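Local coordinates for protein 2-polyprenyl-6-methoxyphenol hydroxylase-like FAD-dependent oxidoreductase (PDB 6UI5) that binds flavin-adenine dinucleotide and probably works as an FAD-dependent oxidoreductase, at residues 48-52 against 89-93; 54-58 against 422-426; 118-123 against 135-140; 130-134 against 145-149. One frame throughout, in Å; residues are numbered along the deposited sequence.

Interaction 1 (48-52 against 89-93); sequences AGTLE and REPTH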
loop_
_atom_site.group_PDB
_atom_site.type_symbol
_atom_site.label_atom_id
_atom_site.label_comp_id
_atom_site.label_asym_id
_atom_site.label_seq_id
_atom_site.Cartn_x
_atom_site.Cartn_y
_atom_site.Cartn_z
ATOM N N ALA A 48 -13.318 -4.943 -18.116
ATOM C CA ALA A 48 -13.956 -3.805 -18.790
ATOM C C ALA A 48 -13.026 -3.129 -19.795
ATOM O O ALA A 48 -13.468 -2.708 -20.870
ATOM C CB ALA A 48 -14.446 -2.796 -17.768
ATOM N N GLY A 49 -11.735 -3.025 -19.478
ATOM C CA GLY A 49 -10.815 -2.399 -20.418
ATOM C C GLY A 49 -10.625 -3.213 -21.685
ATOM O O GLY A 49 -10.480 -2.655 -22.783
ATOM N N THR A 50 -10.609 -4.554 -21.547
ATOM C CA THR A 50 -10.497 -5.426 -22.705
ATOM C C THR A 50 -11.759 -5.364 -23.539
ATOM O O THR A 50 -11.697 -5.369 -24.775
ATOM C CB THR A 50 -10.231 -6.861 -22.253
ATOM O OG1 THR A 50 -9.003 -6.906 -21.523
ATOM C CG2 THR A 50 -10.167 -7.787 -23.451
ATOM N N LEU A 51 -12.915 -5.296 -22.882
ATOM C CA LEU A 51 -14.161 -5.120 -23.623
ATOM C C LEU A 51 -14.150 -3.842 -24.469
ATOM O O LEU A 51 -14.479 -3.898 -25.659
ATOM C CB LEU A 51 -15.347 -5.151 -22.666
ATOM C CG LEU A 51 -15.715 -6.593 -22.293
ATOM C CD1 LEU A 51 -16.592 -6.678 -21.021
ATOM C CD2 LEU A 51 -16.377 -7.259 -23.478
ATOM N N GLU A 52 -13.744 -2.686 -23.897
ATOM C CA GLU A 52 -13.747 -1.440 -24.691
ATOM C C GLU A 52 -12.843 -1.557 -25.918
ATOM O O GLU A 52 -13.231 -1.163 -27.021
ATOM C CB GLU A 52 -13.336 -0.193 -23.865
ATOM C CG GLU A 52 -13.775 -0.109 -22.387
ATOM C CD GLU A 52 -13.258 1.169 -21.626
ATOM O OE1 GLU A 52 -14.079 1.762 -20.886
ATOM O OE2 GLU A 52 -12.066 1.585 -21.764
ATOM N N ARG A 89 -19.096 2.401 -17.146
ATOM C CA ARG A 89 -18.353 1.284 -17.724
ATOM C C ARG A 89 -19.050 -0.053 -17.506
ATOM O O ARG A 89 -20.224 -0.101 -17.140
ATOM C CB ARG A 89 -16.927 1.212 -17.169
ATOM C CG ARG A 89 -16.309 2.576 -16.808
ATOM C CD ARG A 89 -15.049 2.820 -17.590
ATOM N NE ARG A 89 -14.541 4.177 -17.393
ATOM C CZ ARG A 89 -13.971 4.925 -18.336
ATOM N NH1 ARG A 89 -13.802 4.458 -19.590
ATOM N NH2 ARG A 89 -13.569 6.167 -18.033
ATOM N N GLU A 90 -18.307 -1.132 -17.707
ATOM C CA GLU A 90 -18.902 -2.452 -17.821
ATOM C C GLU A 90 -18.484 -3.354 -16.671
ATOM O O GLU A 90 -17.361 -3.253 -16.167
ATOM C CB GLU A 90 -18.485 -3.132 -19.128
ATOM C CG GLU A 90 -19.144 -2.624 -20.355
ATOM C CD GLU A 90 -18.568 -3.272 -21.595
ATOM O OE1 GLU A 90 -17.469 -2.849 -22.019
ATOM O OE2 GLU A 90 -19.205 -4.209 -22.131
ATOM N N PRO A 91 -19.355 -4.264 -16.257
ATOM C CA PRO A 91 -18.902 -5.405 -15.455
ATOM C C PRO A 91 -17.996 -6.305 -16.276
ATOM O O PRO A 91 -18.089 -6.356 -17.505
ATOM C CB PRO A 91 -20.206 -6.123 -15.101
ATOM C CG PRO A 91 -21.135 -5.785 -16.278
ATOM C CD PRO A 91 -20.784 -4.358 -16.620
ATOM N N THR A 92 -17.116 -7.031 -15.583
ATOM C CA THR A 92 -16.420 -8.147 -16.223
ATOM C C THR A 92 -17.430 -9.154 -16.750
ATOM O O THR A 92 -18.363 -9.542 -16.039
ATOM C CB THR A 92 -15.473 -8.830 -15.242
ATOM O OG1 THR A 92 -14.302 -8.036 -15.078
ATOM C CG2 THR A 92 -15.040 -10.166 -15.766
ATOM N N HIS A 93 -17.255 -9.558 -18.007
ATOM C CA HIS A 93 -18.098 -10.579 -18.612
ATOM C C HIS A 93 -17.362 -11.921 -18.689
ATOM O O HIS A 93 -16.147 -11.974 -18.906
ATOM C CB HIS A 93 -18.556 -10.152 -20.005
ATOM C CG HIS A 93 -19.658 -9.137 -20.005
ATOM N ND1 HIS A 93 -19.502 -7.868 -19.490
ATOM C CD2 HIS A 93 -20.920 -9.194 -20.496
ATOM C CE1 HIS A 93 -20.628 -7.192 -19.649
ATOM N NE2 HIS A 93 -21.503 -7.975 -20.253
#
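NH1 of R89 donates to OE1 of E52 over 3.0 Å with an N-H...O angle of 155°, a salt bridge that ties the segment 89-93 to the helix beginning at A48. OE1 accepts through its syn lone pair and sits only 7° out of the guanidinium plane, so the arginine is met at its edge, although the carboxylate and guanidinium planes are turned 49° apart. The other oxygen of E52 is bridged to R406, which gives each oxygen of the carboxylate an arginine partner and probably favours its charged form. At the preceding residue, the side chains of L51 and E90 pass at a slant: CB of L51 lies 3.2 Å from OE1 of E90, while OE2 of E90 is paired with R64. The leucine's CD1 reaches on to ND1 of H93 at 3.5 Å, obliquely to the ring. That ring is held by its own segment, ND1 donating to O of P91 at 2.9 Å from above the carbonyl plane. A48 closes the contact with CB 3.4 Å from O of E90. The result is a buried seam, within the FAD binding domain, between the first turn of helix 48-55 and the loop entering edge strand 92-93 of a small antiparallel sheet.

Interaction 2 (54-58 against 422-426); sequences LDQRG and AETLQ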
loop_
_atom_site.group_PDB
_atom_site.type_symbol
_atom_site.label_atom_id
_atom_site.label_comp_id
_atom_site.label_asym_id
_atom_site.label_seq_id
_atom_site.Cartn_x
_atom_site.Cartn_y
_atom_site.Cartn_z
ATOM N N LEU A 54 -12.050 -4.221 -27.546
ATOM C CA LEU A 54 -12.674 -5.081 -28.546
ATOM C C LEU A 54 -13.899 -4.413 -29.152
ATOM O O LEU A 54 -14.220 -4.661 -30.320
ATOM C CB LEU A 54 -13.062 -6.439 -27.948
ATOM C CG LEU A 54 -12.016 -7.409 -27.396
ATOM C CD1 LEU A 54 -12.680 -8.555 -26.611
ATOM C CD2 LEU A 54 -11.237 -8.011 -28.518
ATOM N N ASP A 55 -14.582 -3.559 -28.378
ATOM C CA ASP A 55 -15.724 -2.816 -28.910
ATOM C C ASP A 55 -15.298 -1.898 -30.045
ATOM O O ASP A 55 -16.016 -1.741 -31.035
ATOM C CB ASP A 55 -16.389 -2.012 -27.802
ATOM C CG ASP A 55 -17.724 -2.566 -27.409
ATOM O OD1 ASP A 55 -18.312 -3.330 -28.211
ATOM O OD2 ASP A 55 -18.195 -2.221 -26.305
ATOM N N GLN A 56 -14.116 -1.299 -29.925
ATOM C CA GLN A 56 -13.563 -0.450 -30.970
ATOM C C GLN A 56 -13.441 -1.152 -32.314
ATOM O O GLN A 56 -13.190 -0.476 -33.323
ATOM C CB GLN A 56 -12.195 0.071 -30.497
ATOM C CG GLN A 56 -12.342 1.204 -29.465
ATOM C CD GLN A 56 -11.037 1.626 -28.866
ATOM O OE1 GLN A 56 -11.040 2.291 -27.825
ATOM N NE2 GLN A 56 -9.891 1.233 -29.499
ATOM N N ARG A 57 -13.612 -2.483 -32.369
ATOM C CA ARG A 57 -13.482 -3.185 -33.639
ATOM C C ARG A 57 -14.676 -4.102 -33.887
ATOM O O ARG A 57 -14.594 -5.037 -34.715
ATOM C CB ARG A 57 -12.150 -3.942 -33.671
ATOM C CG ARG A 57 -10.993 -3.036 -33.212
ATOM C CD ARG A 57 -10.293 -2.359 -34.371
ATOM N NE ARG A 57 -9.131 -1.559 -33.959
ATOM C CZ ARG A 57 -9.175 -0.246 -33.778
ATOM N NH1 ARG A 57 -10.319 0.414 -34.003
ATOM N NH2 ARG A 57 -8.056 0.385 -33.415
ATOM N N GLY A 58 -15.789 -3.841 -33.196
ATOM C CA GLY A 58 -16.987 -4.637 -33.396
ATOM C C GLY A 58 -16.894 -6.073 -32.927
ATOM O O GLY A 58 -17.763 -6.879 -33.271
ATOM N N ALA A 422 -16.943 3.805 -28.533
ATOM C CA ALA A 422 -15.899 2.916 -29.047
ATOM C C ALA A 422 -16.170 2.511 -30.493
ATOM O O ALA A 422 -15.225 2.297 -31.260
ATOM C CB ALA A 422 -15.745 1.667 -28.165
ATOM N N GLU A 423 -17.436 2.440 -30.900
ATOM C CA GLU A 423 -17.747 2.075 -32.284
ATOM C C GLU A 423 -17.235 3.078 -33.336
ATOM O O GLU A 423 -17.051 2.680 -34.498
ATOM C CB GLU A 423 -19.258 1.892 -32.441
ATOM C CG GLU A 423 -19.844 0.847 -31.499
ATOM C CD GLU A 423 -21.367 0.725 -31.615
ATOM O OE1 GLU A 423 -22.045 0.740 -30.564
ATOM O OE2 GLU A 423 -21.889 0.614 -32.753
ATOM N N THR A 424 -17.015 4.361 -32.986
ATOM C CA THR A 424 -16.581 5.320 -34.003
ATOM C C THR A 424 -15.173 5.028 -34.493
ATOM O O THR A 424 -14.823 5.403 -35.617
ATOM C CB THR A 424 -16.625 6.769 -33.483
ATOM O OG1 THR A 424 -15.642 6.951 -32.455
ATOM C CG2 THR A 424 -17.990 7.129 -32.948
ATOM N N LEU A 425 -14.343 4.392 -33.669
ATOM C CA LEU A 425 -12.996 3.992 -34.087
ATOM C C LEU A 425 -12.949 2.719 -34.968
ATOM O O LEU A 425 -11.844 2.255 -35.273
ATOM C CB LEU A 425 -12.101 3.791 -32.857
ATOM C CG LEU A 425 -11.906 5.023 -31.955
ATOM C CD1 LEU A 425 -12.500 4.831 -30.536
ATOM C CD2 LEU A 425 -10.449 5.368 -31.852
ATOM N N GLN A 426 -14.073 2.167 -35.438
ATOM C CA GLN A 426 -13.985 0.892 -36.160
ATOM C C GLN A 426 -13.335 1.023 -37.522
ATOM O O GLN A 426 -12.892 0.009 -38.071
ATOM C CB GLN A 426 -15.361 0.251 -36.341
ATOM C CG GLN A 426 -15.935 -0.215 -35.024
ATOM C CD GLN A 426 -17.275 -0.885 -35.167
ATOM O OE1 GLN A 426 -17.656 -1.312 -36.253
ATOM N NE2 GLN A 426 -17.987 -1.013 -34.055
#
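The guanidinium group of R57 turns an edge to the carbonyl end of L425, with C of L425 in its plane and NH1 2.7 Å from O of L425. The chain bends at chi2 (-94°), which brings this end back to the segment 422-426 although CB points away from it. The same NH1 makes a weak hydrogen bond to O of Q56, while E20 takes NE in a salt bridge and the carbonyl of P470 accepts from NH2, so E20 and P470 supply the firm bonds on NE and NH2.

The side chain of Q56 runs beside that of L425, both pointing the same way, and CD1 of L425 approaches CG of Q56 at 3.8 Å. A422 fills the next position: its CB meets CG of Q56 at 3.7 Å and CB of D55 at 3.8 Å. Backbone C-H groups add to the fit in both directions. CA of Q56 faces O of A422 at 3.2 Å with an angle of 166° at the hydrogen, and CA of Q426 faces O of Q56 less directly, at 138°. CG of Q426 also lies 3.2 Å from O of Q56, and the amide of Q426 continues alongside G58.

G58, with positive phi, is the C-prime residue of a Schellman motif, and this capped end of helix 48-55 is where the FAD binding domain meets the thioredoxin-clan C-terminal region.

Interaction 3 (118-123 against 135-140); sequences ATRLTG and VTLASD. With FAD (flavin-adenine dinucleotide), chain C.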
loop_
_atom_site.group_PDB
_atom_site.type_symbol
_atom_site.label_atom_id
_atom_site.label_comp_id
_atom_site.label_asym_id
_atom_site.label_seq_id
_atom_site.Cartn_x
_atom_site.Cartn_y
_atom_site.Cartn_z
ATOM N N ALA A 118 1.052 -24.576 -37.766
ATOM C CA ALA A 118 2.135 -25.550 -37.967
ATOM C C ALA A 118 3.368 -24.929 -38.627
ATOM O O ALA A 118 4.042 -25.554 -39.446
ATOM C CB ALA A 118 1.647 -26.763 -38.778
ATOM N N THR A 119 3.673 -23.690 -38.271
ATOM C CA THR A 119 4.848 -23.006 -38.799
ATOM C C THR A 119 5.637 -22.407 -37.637
ATOM O O THR A 119 5.065 -21.728 -36.780
ATOM C CB THR A 119 4.447 -21.929 -39.820
ATOM O OG1 THR A 119 3.599 -22.505 -40.832
ATOM C CG2 THR A 119 5.673 -21.376 -40.493
ATOM N N ARG A 120 6.934 -22.697 -37.574
ATOM C CA ARG A 120 7.772 -22.228 -36.480
ATOM C C ARG A 120 8.784 -21.212 -36.978
ATOM O O ARG A 120 9.405 -21.398 -38.028
ATOM C CB ARG A 120 8.521 -23.372 -35.795
ATOM C CG ARG A 120 9.622 -22.866 -34.863
ATOM C CD ARG A 120 10.537 -23.966 -34.335
ATOM N NE ARG A 120 9.799 -24.931 -33.529
ATOM C CZ ARG A 120 9.380 -24.698 -32.289
ATOM N NH1 ARG A 120 8.714 -25.641 -31.636
ATOM N NH2 ARG A 120 9.628 -23.524 -31.708
ATOM N N LEU A 121 8.961 -20.153 -36.204
ATOM C CA LEU A 121 10.045 -19.212 -36.423
ATOM C C LEU A 121 11.275 -19.708 -35.673
ATOM O O LEU A 121 11.261 -19.812 -34.438
ATOM C CB LEU A 121 9.638 -17.813 -35.960
ATOM C CG LEU A 121 10.634 -16.718 -36.276
ATOM C CD1 LEU A 121 9.837 -15.516 -36.608
ATOM C CD2 LEU A 121 11.501 -16.431 -35.075
ATOM N N THR A 122 12.337 -20.014 -36.415
ATOM C CA THR A 122 13.565 -20.496 -35.803
ATOM C C THR A 122 14.605 -19.409 -35.587
ATOM O O THR A 122 15.508 -19.598 -34.765
ATOM C CB THR A 122 14.162 -21.597 -36.662
ATOM O OG1 THR A 122 14.615 -21.027 -37.899
ATOM C CG2 THR A 122 13.088 -22.604 -36.962
ATOM N N GLY A 123 14.510 -18.290 -36.295
ATOM C CA GLY A 123 15.432 -17.193 -36.062
ATOM C C GLY A 123 15.178 -16.041 -37.010
ATOM O O GLY A 123 14.244 -16.060 -37.826
ATOM N N VAL A 135 13.920 -13.333 -41.819
ATOM C CA VAL A 135 13.397 -14.259 -40.830
ATOM C C VAL A 135 13.485 -15.668 -41.412
ATOM O O VAL A 135 13.674 -15.849 -42.616
ATOM C CB VAL A 135 11.954 -13.870 -40.447
ATOM C CG1 VAL A 135 10.980 -14.290 -41.520
ATOM C CG2 VAL A 135 11.584 -14.402 -39.111
ATOM N N THR A 136 13.413 -16.677 -40.545
ATOM C CA THR A 136 13.402 -18.054 -41.027
ATOM C C THR A 136 12.266 -18.803 -40.352
ATOM O O THR A 136 12.108 -18.729 -39.124
ATOM C CB THR A 136 14.732 -18.786 -40.789
ATOM O OG1 THR A 136 14.728 -19.395 -39.505
ATOM C CG2 THR A 136 15.912 -17.841 -40.890
ATOM N N LEU A 137 11.486 -19.520 -41.168
ATOM C CA LEU A 137 10.293 -20.251 -40.756
ATOM C C LEU A 137 10.474 -21.721 -41.095
ATOM O O LEU A 137 10.936 -22.044 -42.191
ATOM C CB LEU A 137 9.043 -19.716 -41.463
ATOM C CG LEU A 137 8.419 -18.393 -40.995
ATOM C CD1 LEU A 137 9.289 -17.232 -41.375
ATOM C CD2 LEU A 137 7.061 -18.218 -41.619
ATOM N N ALA A 138 10.079 -22.608 -40.173
ATOM C CA ALA A 138 10.344 -24.051 -40.261
ATOM C C ALA A 138 9.033 -24.841 -40.304
ATOM O O ALA A 138 8.514 -25.270 -39.269
ATOM C CB ALA A 138 11.227 -24.532 -39.084
ATOM N N SER A 139 8.518 -25.053 -41.512
ATOM C CA SER A 139 7.396 -25.945 -41.746
ATOM C C SER A 139 7.911 -27.369 -41.991
ATOM O O SER A 139 9.121 -27.629 -42.014
ATOM C CB SER A 139 6.565 -25.441 -42.927
ATOM O OG SER A 139 5.290 -26.062 -42.992
ATOM N N ASP A 140 6.974 -28.309 -42.171
ATOM C CA ASP A 140 7.351 -29.664 -42.563
ATOM C C ASP A 140 8.072 -29.660 -43.899
ATOM O O ASP A 140 9.056 -30.387 -44.083
ATOM C CB ASP A 140 6.120 -30.565 -42.644
ATOM C CG ASP A 140 5.206 -30.419 -41.449
ATOM O OD1 ASP A 140 5.177 -29.321 -40.841
ATOM O OD2 ASP A 140 4.519 -31.413 -41.121
HETATM P PA FAD C . 0.266 -17.019 -25.592
HETATM O O1A FAD C . -1.174 -17.162 -25.152
HETATM O O2A FAD C . 1.134 -17.866 -24.676
HETATM O O5B FAD C . 0.429 -17.322 -27.213
HETATM C C5B FAD C . 1.722 -17.423 -27.788
HETATM C C4B FAD C . 1.611 -18.266 -29.100
HETATM O O4B FAD C . 2.725 -18.296 -29.790
HETATM C C3B FAD C . 1.316 -19.744 -28.751
HETATM O O3B FAD C . 0.407 -20.223 -29.643
HETATM C C2B FAD C . 2.676 -20.447 -28.930
HETATM O O2B FAD C . 2.418 -21.902 -29.085
HETATM C C1B FAD C . 3.104 -19.884 -30.027
HETATM N N9A FAD C . 4.538 -19.895 -30.239
HETATM C C8A FAD C . 5.502 -19.810 -29.295
HETATM N N7A FAD C . 6.697 -19.782 -29.923
HETATM C C5A FAD C . 6.465 -19.827 -31.257
HETATM C C6A FAD C . 7.311 -19.822 -32.360
HETATM N N6A FAD C . 8.738 -19.779 -32.646
HETATM N N1A FAD C . 6.813 -19.885 -33.598
HETATM C C2A FAD C . 5.477 -19.941 -33.790
HETATM N N3A FAD C . 4.646 -19.931 -32.708
HETATM C C4A FAD C . 5.135 -19.878 -31.449
HETATM N N1 FAD C . -5.707 -14.813 -18.762
HETATM C C2 FAD C . -6.898 -14.077 -18.248
HETATM O O2 FAD C . -7.268 -13.066 -18.750
HETATM N N3 FAD C . -7.636 -14.635 -17.079
HETATM C C4 FAD C . -7.178 -15.885 -16.470
HETATM O O4 FAD C . -7.743 -16.355 -15.541
HETATM C C4X FAD C . -5.968 -16.601 -17.015
HETATM N N5 FAD C . -5.563 -17.826 -16.365
HETATM C C5X FAD C . -4.368 -18.546 -16.870
HETATM C C6 FAD C . -3.983 -19.726 -16.230
HETATM C C7 FAD C . -2.872 -20.427 -16.685
HETATM C C7M FAD C . -2.697 -21.656 -15.802
HETATM C C8 FAD C . -2.126 -19.973 -17.783
HETATM C C8M FAD C . -0.918 -20.814 -18.215
HETATM C C9 FAD C . -2.509 -18.784 -18.429
HETATM C C9A FAD C . -3.634 -18.052 -17.977
HETATM N N10 FAD C . -4.054 -16.766 -18.652
HETATM C C10 FAD C . -5.235 -16.068 -18.153
HETATM C "C1'" FAD C . -3.292 -16.296 -19.827
HETATM C "C2'" FAD C . -2.667 -14.890 -19.816
HETATM O "O2'" FAD C . -3.592 -13.912 -20.120
HETATM C "C3'" FAD C . -1.634 -14.768 -20.934
HETATM O "O3'" FAD C . -0.924 -13.594 -20.697
HETATM C "C4'" FAD C . -2.203 -14.646 -22.363
HETATM O "O4'" FAD C . -2.991 -15.731 -22.764
HETATM C "C5'" FAD C . -0.950 -14.626 -23.247
HETATM O "O5'" FAD C . -1.239 -14.119 -24.520
HETATM P P FAD C . -0.077 -14.104 -25.695
HETATM O O1P FAD C . -0.751 -14.136 -27.046
HETATM O O2P FAD C . 0.922 -12.969 -25.569
HETATM O O3P FAD C . 0.815 -15.468 -25.419
#
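From CB outward, L121 passes from the cofactor side to the neighbouring strand: CB lies 4.0 Å from N6A of FAD, CG is near both O of T136 and CG2 of V135, and CD1 ends against that same CG2. The two side chains cross at about a right angle. CG of L121 is anti to the backbone N (chi1 -174°), which carries the isobutyl group over to V135 while the residue's own amide and carbonyl remain turned to the adenine. There N of L121 donates weakly to N1A at 3.4 Å, and N6A donates weakly to O of L121 at 3.1 Å, two weak backbone bonds to the adenine. CG of R120 also comes near N6A.

Between the strands, N of A138 donates to O of R120 at 2.6 Å. N of T122 reaches O of T136 at 3.0 Å, and N of T136 reaches O of G123 at 2.9 Å. L121 and L137 form a non-hydrogen-bonded pair, after which the register slips by one residue to pair G123 with T136, a beta bulge. Beside L137, CG2 of T119 packs on CD2 of L137 at 3.6 Å, and both side chains also touch V31 of the parallel sheet.

This is a bulged antiparallel hairpin whose first strand, through T119, R120 and L121, lines the adenine end of the FAD pocket.

Interaction 4 (130-134 against 145-149); sequences GSGVT and QLRCR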
loop_
_atom_site.group_PDB
_atom_site.type_symbol
_atom_site.label_atom_id
_atom_site.label_comp_id
_atom_site.label_asym_id
_atom_site.label_seq_id
_atom_site.Cartn_x
_atom_site.Cartn_y
_atom_site.Cartn_z
ATOM N N GLY A 130 19.965 -1.948 -41.751
ATOM C CA GLY A 130 18.773 -1.798 -40.943
ATOM C C GLY A 130 17.494 -1.676 -41.733
ATOM O O GLY A 130 16.434 -1.457 -41.135
ATOM N N SER A 131 17.559 -1.823 -43.053
ATOM C CA SER A 131 16.421 -1.601 -43.932
ATOM C C SER A 131 15.332 -2.661 -43.792
ATOM O O SER A 131 14.247 -2.495 -44.367
ATOM C CB SER A 131 16.927 -1.541 -45.374
ATOM O OG SER A 131 17.886 -2.568 -45.625
ATOM N N GLY A 132 15.590 -3.737 -43.064
ATOM C CA GLY A 132 14.623 -4.815 -42.956
ATOM C C GLY A 132 15.158 -5.889 -42.039
ATOM O O GLY A 132 16.296 -5.825 -41.567
ATOM N N VAL A 133 14.302 -6.867 -41.767
ATOM C CA VAL A 133 14.683 -8.073 -41.045
ATOM C C VAL A 133 14.444 -9.252 -41.969
ATOM O O VAL A 133 13.422 -9.310 -42.663
ATOM C CB VAL A 133 13.893 -8.258 -39.734
ATOM C CG1 VAL A 133 14.345 -9.547 -39.021
ATOM C CG2 VAL A 133 14.030 -7.023 -38.848
ATOM N N THR A 134 15.398 -10.175 -41.993
ATOM C CA THR A 134 15.218 -11.467 -42.636
ATOM C C THR A 134 14.913 -12.496 -41.556
ATOM O O THR A 134 15.542 -12.505 -40.493
ATOM C CB THR A 134 16.465 -11.851 -43.440
ATOM O OG1 THR A 134 16.844 -10.745 -44.278
ATOM C CG2 THR A 134 16.230 -13.117 -44.300
ATOM N N GLN A 145 13.101 -18.671 -45.758
ATOM C CA GLN A 145 13.901 -17.591 -45.211
ATOM C C GLN A 145 13.221 -16.296 -45.691
ATOM O O GLN A 145 13.543 -15.786 -46.764
ATOM C CB GLN A 145 15.366 -17.741 -45.692
ATOM C CG GLN A 145 16.446 -17.310 -44.705
ATOM C CD GLN A 145 17.640 -16.687 -45.393
ATOM O OE1 GLN A 145 17.514 -15.664 -46.072
ATOM N NE2 GLN A 145 18.807 -17.306 -45.241
ATOM N N LEU A 146 12.285 -15.767 -44.895
ATOM C CA LEU A 146 11.435 -14.653 -45.326
ATOM C C LEU A 146 12.045 -13.290 -44.992
ATOM O O LEU A 146 12.500 -13.041 -43.865
ATOM C CB LEU A 146 10.039 -14.772 -44.710
ATOM C CG LEU A 146 8.989 -13.680 -44.914
ATOM C CD1 LEU A 146 8.945 -13.156 -46.359
ATOM C CD2 LEU A 146 7.618 -14.229 -44.522
ATOM N N ARG A 147 12.030 -12.410 -45.988
ATOM C CA ARG A 147 12.457 -11.022 -45.871
ATOM C C ARG A 147 11.231 -10.180 -45.517
ATOM O O ARG A 147 10.244 -10.181 -46.262
ATOM C CB ARG A 147 13.098 -10.588 -47.196
ATOM C CG ARG A 147 13.707 -9.185 -47.284
ATOM C CD ARG A 147 14.283 -8.663 -45.967
ATOM N NE ARG A 147 15.091 -7.452 -46.150
ATOM C CZ ARG A 147 14.616 -6.254 -46.505
ATOM N NH1 ARG A 147 13.317 -6.072 -46.736
ATOM N NH2 ARG A 147 15.451 -5.228 -46.634
ATOM N N CYS A 148 11.278 -9.484 -44.377
ATOM C CA CYS A 148 10.118 -8.747 -43.878
ATOM C C CYS A 148 10.523 -7.363 -43.371
ATOM O O CYS A 148 11.704 -7.013 -43.291
ATOM C CB CYS A 148 9.408 -9.525 -42.768
ATOM S SG CYS A 148 10.255 -9.449 -41.203
ATOM N N ARG A 149 9.511 -6.579 -42.998
ATOM C CA ARG A 149 9.645 -5.166 -42.662
ATOM C C ARG A 149 9.781 -4.924 -41.169
ATOM O O ARG A 149 10.666 -4.181 -40.724
ATOM C CB ARG A 149 8.429 -4.410 -43.197
ATOM C CG ARG A 149 8.539 -2.921 -43.123
ATOM C CD ARG A 149 7.803 -2.326 -44.289
ATOM N NE ARG A 149 7.818 -0.875 -44.240
ATOM C CZ ARG A 149 7.276 -0.119 -45.181
ATOM N NH1 ARG A 149 6.697 -0.699 -46.228
ATOM N NH2 ARG A 149 7.313 1.202 -45.079
#
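This contact is the antiparallel pairing at the open end of the second hairpin of a three-stranded sheet, away from its turn, strand 133-138 against strand 143-148, far from the centre of the chain. The evidence is a reciprocal pair of backbone bonds between V133 and C148. N of C148 donates to O of V133 at 2.8 Å, and N of V133 donates to O of C148 at 3.0 Å. T134 and R147 follow as a non-hydrogen-bonded pair.

On the T134 face, T134 and R147 carry most of the contact. Bent at chi2 (31°), the arginine chain swings across toward the neighbouring segment, placing CD 3.5 Å from O of V133 and 3.7 Å from OG1 of T134. The guanidinium then lies flat over G132, whose CA stands 3.8 Å above the centre of the group; a glycine here lets the plane come down on the backbone itself. OG of S131 lies at the edge of the same group. At the other end CG2 of T134 meets OE1 of Q145 at 3.4 Å. On the opposite face SG of C148 sits 4.1 Å from CB of V133.

Strand 133-138 is central, with 120-126 bonded along its other edge, where T134 pairs with E125; R278 packs against V133 and donates to the carbonyl of R149, and P4 lies against L146 and C148.

Overall arrangement
Interactions 3 and 4 share strand 133-138 and are consecutive pairings of one three-stranded antiparallel sheet. Their centres are 14 Å apart, and they join where N of V135 approaches O of L146 at 2.5 Å, a probable hydrogen bond, though short in the model. Interactions 1 and 2 share helix 48-55, one using its start and the other its end. Their centres lie 13 Å apart, and they touch where O of E52 packs on CB of A422 at 4.0 Å. The two pairs are well separated: the centres of interactions 1 and 3 are 36 Å apart, across the chain's centre. FAD relates them unequally, since interaction 3 meets its adenine directly, whereas in interaction 1 the side chain of T92 is about 9 Å from the cofactor.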